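Hypothetical protein (Thermotoga maritima, PDB 2NZC) is of unknown function but is probably a regulator of an iron-only hydrogenase system, built as an assembly of small ACT-like subunits. Local coordinates at residues 3-8 and 56-61; 8-13 and 64-69; 12-17 and 49-54. All blocks are in the same frame, centred on the assembly; numbering follows the deposited sequence.

Interaction 1: 3-8 and 56-61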
loop_
_atom_site.group_PDB
_atom_site.type_symbol
_atom_site.label_atom_id
_atom_site.label_comp_id
_atom_site.label_asym_id
_atom_site.label_seq_id
_atom_site.Cartn_x
_atom_site.Cartn_y
_atom_site.Cartn_z
HETATM N N MSE D 3 13.085 -9.785 24.486
HETATM C CA MSE D 3 12.608 -11.003 23.818
HETATM C C MSE D 3 11.284 -10.851 23.099
HETATM O O MSE D 3 10.769 -11.825 22.542
HETATM C CB MSE D 3 12.441 -12.135 24.804
HETATM C CG MSE D 3 13.121 -13.343 24.340
HETATM SE SE MSE D 3 14.835 -13.225 25.179
HETATM C CE MSE D 3 14.345 -13.829 26.992
ATOM N N GLU D 4 10.711 -9.659 23.130
ATOM C CA GLU D 4 9.497 -9.423 22.376
ATOM C C GLU D 4 9.782 -9.344 20.872
ATOM O O GLU D 4 10.902 -9.030 20.449
ATOM C CB GLU D 4 8.793 -8.163 22.869
ATOM C CG GLU D 4 8.418 -8.255 24.350
ATOM C CD GLU D 4 7.385 -7.221 24.771
ATOM O OE1 GLU D 4 6.772 -7.411 25.848
ATOM O OE2 GLU D 4 7.186 -6.225 24.030
ATOM N N LYS D 5 8.763 -9.661 20.078
ATOM C CA LYS D 5 8.803 -9.438 18.639
ATOM C C LYS D 5 9.082 -7.965 18.371
ATOM O O LYS D 5 8.675 -7.106 19.157
ATOM C CB LYS D 5 7.491 -9.879 18.014
ATOM C CG LYS D 5 7.284 -11.388 18.044
ATOM C CD LYS D 5 5.929 -11.777 17.463
ATOM C CE LYS D 5 5.645 -13.250 17.724
ATOM N NZ LYS D 5 6.757 -14.104 17.219
ATOM N N ARG D 6 9.810 -7.692 17.290
ATOM C CA ARG D 6 10.165 -6.347 16.857
ATOM C C ARG D 6 9.645 -6.100 15.441
ATOM O O ARG D 6 9.416 -7.035 14.696
ATOM C CB ARG D 6 11.689 -6.209 16.855
ATOM C CG ARG D 6 12.251 -5.795 18.215
ATOM C CD ARG D 6 13.689 -6.292 18.512
ATOM N NE ARG D 6 14.599 -6.354 17.355
ATOM C CZ ARG D 6 15.099 -5.312 16.679
ATOM N NH1 ARG D 6 14.770 -4.059 16.985
ATOM N NH2 ARG D 6 15.928 -5.531 15.664
ATOM N N PHE D 7 9.484 -4.836 15.068
ATOM C CA PHE D 7 9.106 -4.489 13.726
ATOM C C PHE D 7 10.311 -4.405 12.796
ATOM O O PHE D 7 11.371 -3.863 13.151
ATOM C CB PHE D 7 8.363 -3.144 13.704
ATOM C CG PHE D 7 6.996 -3.198 14.299
ATOM C CD1 PHE D 7 6.822 -3.058 15.666
ATOM C CD2 PHE D 7 5.875 -3.348 13.485
ATOM C CE1 PHE D 7 5.545 -3.096 16.245
ATOM C CE2 PHE D 7 4.588 -3.388 14.059
ATOM C CZ PHE D 7 4.437 -3.271 15.445
ATOM N N TYR D 8 10.106 -4.906 11.592
ATOM C CA TYR D 8 11.100 -4.848 10.537
ATOM C C TYR D 8 10.427 -4.401 9.286
ATOM O O TYR D 8 9.234 -4.716 9.043
ATOM C CB TYR D 8 11.747 -6.224 10.302
ATOM C CG TYR D 8 12.503 -6.754 11.508
ATOM C CD1 TYR D 8 13.862 -6.491 11.685
ATOM C CD2 TYR D 8 11.851 -7.513 12.466
ATOM C CE1 TYR D 8 14.544 -6.969 12.818
ATOM C CE2 TYR D 8 12.505 -8.009 13.582
ATOM C CZ TYR D 8 13.851 -7.733 13.750
ATOM O OH TYR D 8 14.483 -8.224 14.854
ATOM N N LYS D 56 6.155 -7.968 12.128
ATOM C CA LYS D 56 6.495 -7.898 13.539
ATOM C C LYS D 56 6.850 -9.320 13.947
ATOM O O LYS D 56 5.993 -10.190 13.987
ATOM C CB LYS D 56 5.352 -7.351 14.380
ATOM C CG LYS D 56 5.786 -7.038 15.823
ATOM C CD LYS D 56 4.618 -6.626 16.679
ATOM C CE LYS D 56 5.033 -6.470 18.126
ATOM N NZ LYS D 56 3.851 -6.689 19.002
ATOM N N THR D 57 8.125 -9.570 14.209
ATOM C CA THR D 57 8.551 -10.945 14.364
ATOM C C THR D 57 9.826 -11.078 15.187
ATOM O O THR D 57 10.339 -10.100 15.729
ATOM C CB THR D 57 8.657 -11.671 12.993
ATOM O OG1 THR D 57 8.674 -13.088 13.229
ATOM C CG2 THR D 57 9.893 -11.265 12.252
ATOM N N ASP D 58 10.334 -12.293 15.314
ATOM C CA ASP D 58 11.495 -12.461 16.188
ATOM C C ASP D 58 12.769 -12.603 15.344
ATOM O O ASP D 58 12.721 -12.515 14.107
ATOM C CB ASP D 58 11.279 -13.600 17.191
ATOM C CG ASP D 58 10.958 -14.902 16.530
ATOM O OD1 ASP D 58 11.110 -14.982 15.303
ATOM O OD2 ASP D 58 10.581 -15.862 17.241
ATOM N N ASN D 59 13.900 -12.754 16.015
ATOM C CA ASN D 59 15.176 -12.810 15.333
ATOM C C ASN D 59 15.309 -14.015 14.423
ATOM O O ASN D 59 15.774 -13.875 13.287
ATOM C CB ASN D 59 16.314 -12.813 16.356
ATOM C CG ASN D 59 16.893 -11.444 16.568
ATOM O OD1 ASN D 59 16.161 -10.439 16.567
ATOM N ND2 ASN D 59 18.227 -11.378 16.733
ATOM N N ASP D 60 14.929 -15.189 14.942
ATOM C CA ASP D 60 14.963 -16.454 14.189
ATOM C C ASP D 60 14.208 -16.278 12.868
ATOM O O ASP D 60 14.656 -16.719 11.826
ATOM C CB ASP D 60 14.289 -17.625 14.946
ATOM C CG ASP D 60 14.988 -18.011 16.200
ATOM O OD1 ASP D 60 16.166 -17.643 16.394
ATOM O OD2 ASP D 60 14.373 -18.722 17.015
ATOM N N THR D 61 13.069 -15.615 12.924
ATOM C CA THR D 61 12.159 -15.561 11.805
ATOM C C THR D 61 12.621 -14.574 10.713
ATOM O O THR D 61 12.674 -14.946 9.550
ATOM C CB THR D 61 10.711 -15.228 12.267
ATOM O OG1 THR D 61 10.299 -16.193 13.254
ATOM C CG2 THR D 61 9.753 -15.289 11.104
HETATM O O HOH W 1 13.044 -9.628 16.508
#
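The two central strands of an ACT-like sheet meet near one end of their ladder, where Arg-6 and Thr-57 form an antiparallel hydrogen-bonded pair. Arg-6 N donates to Thr-57 O at 2.9 Å, and Thr-57 N returns a bond to Arg-6 O. In the neighbouring non-hydrogen-bonded pair, Lys-56 lies across one face of the Phe-7 ring. Its CG, anti to the backbone N (chi1 -170°), sits 3.9 Å from the Phe-7 ring centroid in a CH-pi contact, and CD comes within 3.6 Å of Phe-7 CZ. The extended chain carries Lys-56 NZ on to a salt bridge with Glu-45 of the second subunit. An alanine in place of this phenylalanine would probably leave the Lys-56 methylenes without the ring they lie on, and the amine freer to turn from that partner. On the other side of the sheet, one water joins the segments, 2.6 Å from Tyr-8 OH, donating to Thr-57 O (2.9 Å) and to Asn-59 OD1 (3.2 Å). Asp-58 caps helix 59-69, its OD1 accepting from both Thr-61 N and Thr-61 OG1. The contact joins the first and third strands of a ferredoxin-like beta-alpha-beta-beta-alpha-beta fold, where the third strand leads into the second helix.

Interaction 2: 8-13 and 64-69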
loop_
_atom_site.group_PDB
_atom_site.type_symbol
_atom_site.label_atom_id
_atom_site.label_comp_id
_atom_site.label_asym_id
_atom_site.label_seq_id
_atom_site.Cartn_x
_atom_site.Cartn_y
_atom_site.Cartn_z
ATOM N N TYR D 8 10.106 -4.906 11.592
ATOM C CA TYR D 8 11.100 -4.848 10.537
ATOM C C TYR D 8 10.427 -4.401 9.286
ATOM O O TYR D 8 9.234 -4.716 9.043
ATOM C CB TYR D 8 11.747 -6.224 10.302
ATOM C CG TYR D 8 12.503 -6.754 11.508
ATOM C CD1 TYR D 8 13.862 -6.491 11.685
ATOM C CD2 TYR D 8 11.851 -7.513 12.466
ATOM C CE1 TYR D 8 14.544 -6.969 12.818
ATOM C CE2 TYR D 8 12.505 -8.009 13.582
ATOM C CZ TYR D 8 13.851 -7.733 13.750
ATOM O OH TYR D 8 14.483 -8.224 14.854
ATOM N N ILE D 9 11.198 -3.678 8.477
ATOM C CA ILE D 9 10.795 -3.319 7.127
ATOM C C ILE D 9 11.631 -4.130 6.104
ATOM O O ILE D 9 12.875 -4.215 6.219
ATOM C CB ILE D 9 11.015 -1.816 6.917
ATOM C CG1 ILE D 9 10.068 -1.021 7.814
ATOM C CG2 ILE D 9 10.827 -1.443 5.466
ATOM C CD1 ILE D 9 10.730 0.183 8.435
ATOM N N LEU D 10 10.963 -4.696 5.100
ATOM C CA LEU D 10 11.657 -5.397 4.021
ATOM C C LEU D 10 11.273 -4.805 2.686
ATOM O O LEU D 10 10.083 -4.621 2.391
ATOM C CB LEU D 10 11.283 -6.871 4.024
ATOM C CG LEU D 10 12.275 -7.745 4.769
ATOM C CD1 LEU D 10 11.858 -7.704 6.201
ATOM C CD2 LEU D 10 12.195 -9.160 4.232
ATOM N N THR D 11 12.278 -4.481 1.895
ATOM C CA THR D 11 12.054 -4.130 0.504
ATOM C C THR D 11 12.693 -5.188 -0.375
ATOM O O THR D 11 13.902 -5.502 -0.244
ATOM C CB THR D 11 12.658 -2.797 0.176
ATOM O OG1 THR D 11 14.064 -2.889 0.419
ATOM C CG2 THR D 11 12.096 -1.746 1.093
ATOM N N ILE D 12 11.877 -5.733 -1.266
ATOM C CA ILE D 12 12.283 -6.771 -2.186
ATOM C C ILE D 12 12.133 -6.211 -3.596
ATOM O O ILE D 12 11.076 -5.676 -3.948
ATOM C CB ILE D 12 11.350 -7.993 -2.054
ATOM C CG1 ILE D 12 11.328 -8.504 -0.599
ATOM C CG2 ILE D 12 11.749 -9.098 -3.015
ATOM C CD1 ILE D 12 10.188 -9.402 -0.305
ATOM N N VAL D 13 13.175 -6.339 -4.403
ATOM C CA VAL D 13 13.087 -6.024 -5.828
ATOM C C VAL D 13 13.256 -7.331 -6.620
ATOM O O VAL D 13 14.300 -7.989 -6.548
ATOM C CB VAL D 13 14.139 -4.964 -6.237
ATOM C CG1 VAL D 13 14.115 -4.719 -7.725
ATOM C CG2 VAL D 13 13.881 -3.643 -5.465
ATOM N N ALA D 64 15.611 -16.116 8.947
ATOM C CA ALA D 64 15.209 -17.217 8.074
ATOM C C ALA D 64 14.679 -16.681 6.749
ATOM O O ALA D 64 15.063 -17.175 5.685
ATOM C CB ALA D 64 14.152 -18.118 8.762
ATOM N N LEU D 65 13.827 -15.660 6.829
ATOM C CA LEU D 65 13.176 -15.082 5.668
ATOM C C LEU D 65 14.189 -14.391 4.737
ATOM O O LEU D 65 14.215 -14.631 3.530
ATOM C CB LEU D 65 12.082 -14.087 6.111
ATOM C CG LEU D 65 11.280 -13.386 5.008
ATOM C CD1 LEU D 65 10.651 -14.408 4.013
ATOM C CD2 LEU D 65 10.209 -12.450 5.594
ATOM N N SER D 66 15.008 -13.528 5.315
ATOM C CA SER D 66 16.092 -12.837 4.616
ATOM C C SER D 66 17.106 -13.767 3.923
ATOM O O SER D 66 17.483 -13.532 2.765
ATOM C CB SER D 66 16.798 -11.911 5.605
ATOM O OG SER D 66 15.862 -10.919 6.048
ATOM N N GLY D 67 17.536 -14.811 4.632
ATOM C CA GLY D 67 18.463 -15.809 4.078
ATOM C C GLY D 67 17.854 -16.463 2.857
ATOM O O GLY D 67 18.518 -16.638 1.842
ATOM N N LYS D 68 16.568 -16.795 2.953
ATOM C CA LYS D 68 15.875 -17.525 1.895
ATOM C C LYS D 68 15.593 -16.672 0.664
ATOM O O LYS D 68 15.858 -17.109 -0.462
ATOM C CB LYS D 68 14.596 -18.180 2.435
ATOM C CG LYS D 68 14.881 -19.320 3.413
ATOM C CD LYS D 68 13.603 -19.822 4.065
ATOM C CE LYS D 68 13.898 -20.843 5.155
ATOM N NZ LYS D 68 14.585 -22.048 4.596
ATOM N N LEU D 69 15.075 -15.462 0.872
ATOM C CA LEU D 69 14.871 -14.521 -0.225
ATOM C C LEU D 69 16.159 -14.292 -1.015
ATOM O O LEU D 69 16.147 -14.325 -2.252
ATOM C CB LEU D 69 14.285 -13.183 0.272
ATOM C CG LEU D 69 12.804 -13.178 0.617
ATOM C CD1 LEU D 69 12.408 -11.947 1.440
ATOM C CD2 LEU D 69 11.917 -13.337 -0.617
#
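Ser-66 OG is held by two hydrogen-bonding partners, Thr-79 OG1 on strand 75-81 and the backbone O of Ile-62 one helical turn earlier, while Leu-10 CD2 lies beside it at the edge of the apolar contact. The setting is the helix-on-sheet layer of the ferredoxin-like, ACT-type fold. Helix 59-69 leaves strand 48-57 and leads to strand 75-81, passing over strand 6-15, which lies between those two in the sheet. Helix 64-69 and strand 8-13 run nearly parallel, 9° apart, with their axes 11.3 Å from each other.

No hydrogen bond crosses this gap, which is bridged by the ends of four aliphatic side chains. Leu-65 and Leu-69, one turn apart on the helix, face Leu-10 and Ile-12, two residues apart on the strand. Leu-10 CD2 rests against the neighbouring methyls of both helix leucines, 4.1 Å from Leu-65 CD2 and 4.0 Å from Leu-69 CD1, meeting both side chains at a slant. The first torsions of the pair differ, CG standing anti to the backbone N on Leu-65 (chi1 180°) and beside it on Leu-69 (chi1 -76°), yet both side chains point to the strand in similar directions.

Leu-27 of helix 18-30 touches both Leu-65 and Leu-69, joining the two helices into one layer over the sheet. The opposite side of the strand carries Ile-9, Thr-11 and Val-13, which pack on the second subunit, so strand 6-15 is covered on both faces. Nearer the end of the helix, the Ile-12 and Leu-69 side chains cross at about a right angle, and Leu-69 CD1 touches Ile-12 CD1 at 3.8 Å and Ile-12 CG1 at 4.1 Å.

Interaction 3: 12-17 and 49-54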
loop_
_atom_site.group_PDB
_atom_site.type_symbol
_atom_site.label_atom_id
_atom_site.label_comp_id
_atom_site.label_asym_id
_atom_site.label_seq_id
_atom_site.Cartn_x
_atom_site.Cartn_y
_atom_site.Cartn_z
ATOM N N ILE D 12 11.877 -5.733 -1.266
ATOM C CA ILE D 12 12.283 -6.771 -2.186
ATOM C C ILE D 12 12.133 -6.211 -3.596
ATOM O O ILE D 12 11.076 -5.676 -3.948
ATOM C CB ILE D 12 11.350 -7.993 -2.054
ATOM C CG1 ILE D 12 11.328 -8.504 -0.599
ATOM C CG2 ILE D 12 11.749 -9.098 -3.015
ATOM C CD1 ILE D 12 10.188 -9.402 -0.305
ATOM N N VAL D 13 13.175 -6.339 -4.403
ATOM C CA VAL D 13 13.087 -6.024 -5.828
ATOM C C VAL D 13 13.256 -7.331 -6.620
ATOM O O VAL D 13 14.300 -7.989 -6.548
ATOM C CB VAL D 13 14.139 -4.964 -6.237
ATOM C CG1 VAL D 13 14.115 -4.719 -7.725
ATOM C CG2 VAL D 13 13.881 -3.643 -5.465
ATOM N N VAL D 14 12.216 -7.694 -7.367
ATOM C CA VAL D 14 12.185 -8.948 -8.122
ATOM C C VAL D 14 12.191 -8.716 -9.629
ATOM O O VAL D 14 11.485 -7.847 -10.118
ATOM C CB VAL D 14 10.901 -9.761 -7.810
ATOM C CG1 VAL D 14 11.075 -11.233 -8.246
ATOM C CG2 VAL D 14 10.541 -9.694 -6.367
ATOM N N GLU D 15 12.970 -9.506 -10.369
ATOM C CA GLU D 15 12.836 -9.556 -11.841
ATOM C C GLU D 15 11.551 -10.330 -12.161
ATOM O O GLU D 15 11.374 -11.457 -11.702
ATOM C CB GLU D 15 14.076 -10.170 -12.484
ATOM C CG GLU D 15 15.360 -9.602 -11.883
ATOM C CD GLU D 15 16.625 -9.941 -12.638
ATOM O OE1 GLU D 15 16.725 -11.027 -13.269
ATOM O OE2 GLU D 15 17.550 -9.101 -12.583
ATOM N N ASP D 16 10.645 -9.707 -12.920
ATOM C CA ASP D 16 9.230 -10.120 -12.961
ATOM C C ASP D 16 8.960 -11.288 -13.896
ATOM O O ASP D 16 7.903 -11.342 -14.547
ATOM C CB ASP D 16 8.305 -8.933 -13.312
ATOM C CG ASP D 16 6.979 -8.927 -12.498
ATOM O OD1 ASP D 16 6.896 -9.624 -11.445
ATOM O OD2 ASP D 16 6.028 -8.193 -12.903
ATOM N N ARG D 17 9.917 -12.214 -13.970
ATOM C CA ARG D 17 9.723 -13.471 -14.683
ATOM C C ARG D 17 8.968 -14.490 -13.806
ATOM O O ARG D 17 8.750 -14.258 -12.605
ATOM C CB ARG D 17 11.059 -14.024 -15.193
ATOM C CG ARG D 17 12.030 -14.458 -14.126
ATOM C CD ARG D 17 13.304 -14.903 -14.767
ATOM N NE ARG D 17 14.281 -15.351 -13.784
ATOM C CZ ARG D 17 15.219 -14.573 -13.254
ATOM N NH1 ARG D 17 16.067 -15.075 -12.366
ATOM N NH2 ARG D 17 15.310 -13.294 -13.609
ATOM N N ALA D 49 9.500 -5.949 -10.224
ATOM C CA ALA D 49 8.397 -5.748 -9.326
ATOM C C ALA D 49 9.033 -5.340 -8.037
ATOM O O ALA D 49 10.098 -5.872 -7.696
ATOM C CB ALA D 49 7.642 -7.021 -9.148
ATOM N N ILE D 50 8.393 -4.405 -7.338
ATOM C CA ILE D 50 8.820 -3.979 -5.991
ATOM C C ILE D 50 7.823 -4.526 -4.988
ATOM O O ILE D 50 6.615 -4.518 -5.255
ATOM C CB ILE D 50 8.785 -2.438 -5.848
ATOM C CG1 ILE D 50 9.778 -1.831 -6.832
ATOM C CG2 ILE D 50 9.040 -2.041 -4.360
ATOM C CD1 ILE D 50 9.575 -0.337 -7.168
ATOM N N ILE D 51 8.317 -5.051 -3.866
ATOM C CA ILE D 51 7.426 -5.506 -2.772
ATOM C C ILE D 51 7.946 -4.890 -1.478
ATOM O O ILE D 51 9.165 -4.975 -1.185
ATOM C CB ILE D 51 7.400 -7.063 -2.591
ATOM C CG1 ILE D 51 6.950 -7.759 -3.854
ATOM C CG2 ILE D 51 6.422 -7.471 -1.462
ATOM C CD1 ILE D 51 7.341 -9.282 -3.941
ATOM N N PHE D 52 7.042 -4.246 -0.741
ATOM C CA PHE D 52 7.339 -3.702 0.562
ATOM C C PHE D 52 6.614 -4.566 1.565
ATOM O O PHE D 52 5.427 -4.874 1.363
ATOM C CB PHE D 52 6.765 -2.289 0.729
ATOM C CG PHE D 52 7.274 -1.269 -0.268
ATOM C CD1 PHE D 52 8.535 -0.716 -0.133
ATOM C CD2 PHE D 52 6.437 -0.780 -1.267
ATOM C CE1 PHE D 52 8.979 0.267 -1.021
ATOM C CE2 PHE D 52 6.894 0.204 -2.156
ATOM C CZ PHE D 52 8.144 0.707 -2.019
ATOM N N LEU D 53 7.302 -4.916 2.659
ATOM C CA LEU D 53 6.710 -5.692 3.770
ATOM C C LEU D 53 7.002 -4.999 5.097
ATOM O O LEU D 53 8.089 -4.416 5.292
ATOM C CB LEU D 53 7.340 -7.112 3.836
ATOM C CG LEU D 53 7.282 -8.000 2.581
ATOM C CD1 LEU D 53 8.003 -9.285 2.852
ATOM C CD2 LEU D 53 5.849 -8.373 2.275
ATOM N N VAL D 54 6.019 -5.037 5.990
ATOM C CA VAL D 54 6.221 -4.739 7.416
ATOM C C VAL D 54 5.962 -6.061 8.150
ATOM O O VAL D 54 4.942 -6.718 7.903
ATOM C CB VAL D 54 5.249 -3.635 7.938
ATOM C CG1 VAL D 54 5.535 -3.366 9.457
ATOM C CG2 VAL D 54 5.450 -2.341 7.134
#
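Ile-12 and Ile-51 face each other across a hydrogen-bonded pair of antiparallel strands, with their CB atoms 4.1 Å apart. Both place CG1 beside the backbone N, but their ends go to different neighbours. Ile-51 CD1 reaches diagonally to Val-14 CG2 at 4.0 Å, the two side chains meeting obliquely, whereas Ile-12 CD1 reaches the other way, to Leu-53 CD1 at 3.8 Å. On Val-14, CG1 is anti to the backbone N (chi1 -162°), which leaves CG2 as the branch beside the N that meets Ile-51. Ala-49, paired with Val-14, offers just a methyl group, and Asp-16 OD1 comes to 3.6 Å from that CB where the first strand has ended.

The strand side chains Ile-12, Val-14, Ala-49, Ile-51 and Leu-53 lie on the face turned to the helices; Ala-20, Val-24 and Leu-28 of helix 18-30 touch Val-14, Ile-51 and Leu-53 respectively. Val-13 and Ile-50, a non-hydrogen-bonded pair, occupy the other face. There, Ile-50 CG2 lies 3.7 Å above the Phe-52 ring plane, offset toward the rim, and the Phe-52 ring stacks with Phe-52 of the second subunit.

Four backbone bonds fix this register. Ile-12 N to Ile-51 O is 2.8 Å and nearly straight (172°), with a return bond from Ile-51 N to Ile-12 O; Ala-49 N to Val-14 O, at 2.7 Å, is more bent (147°), and its mate runs from Val-14 N to Ala-49 O. In this protein the face away from the helices packs on the second subunit; the central antiparallel strands with helices on one face are those of a ferredoxin-like, ACT-type sheet.

In the fold
The three contacts all use strand 6-15. Interactions 1 and 3 join it to strand 48-57 toward the two ends of the ladder, their centres about 21 Å apart on opposite sides of the chain's centre. Interaction 2 sets helix 59-69 against the strand between them, about 13 Å from the centre of interaction 1 and 10 Å from that of interaction 3. Tyr-8 belongs to segments of interactions 1 and 2, and Ile-12 lines both the helix contact and the strand pair. A probable hydrogen bond from Leu-53 N to Leu-10 O (2.8 Å) continues the ladder between interactions 2 and 3. Segments of every contact also touch the second subunit, across the sheet face away from the helices.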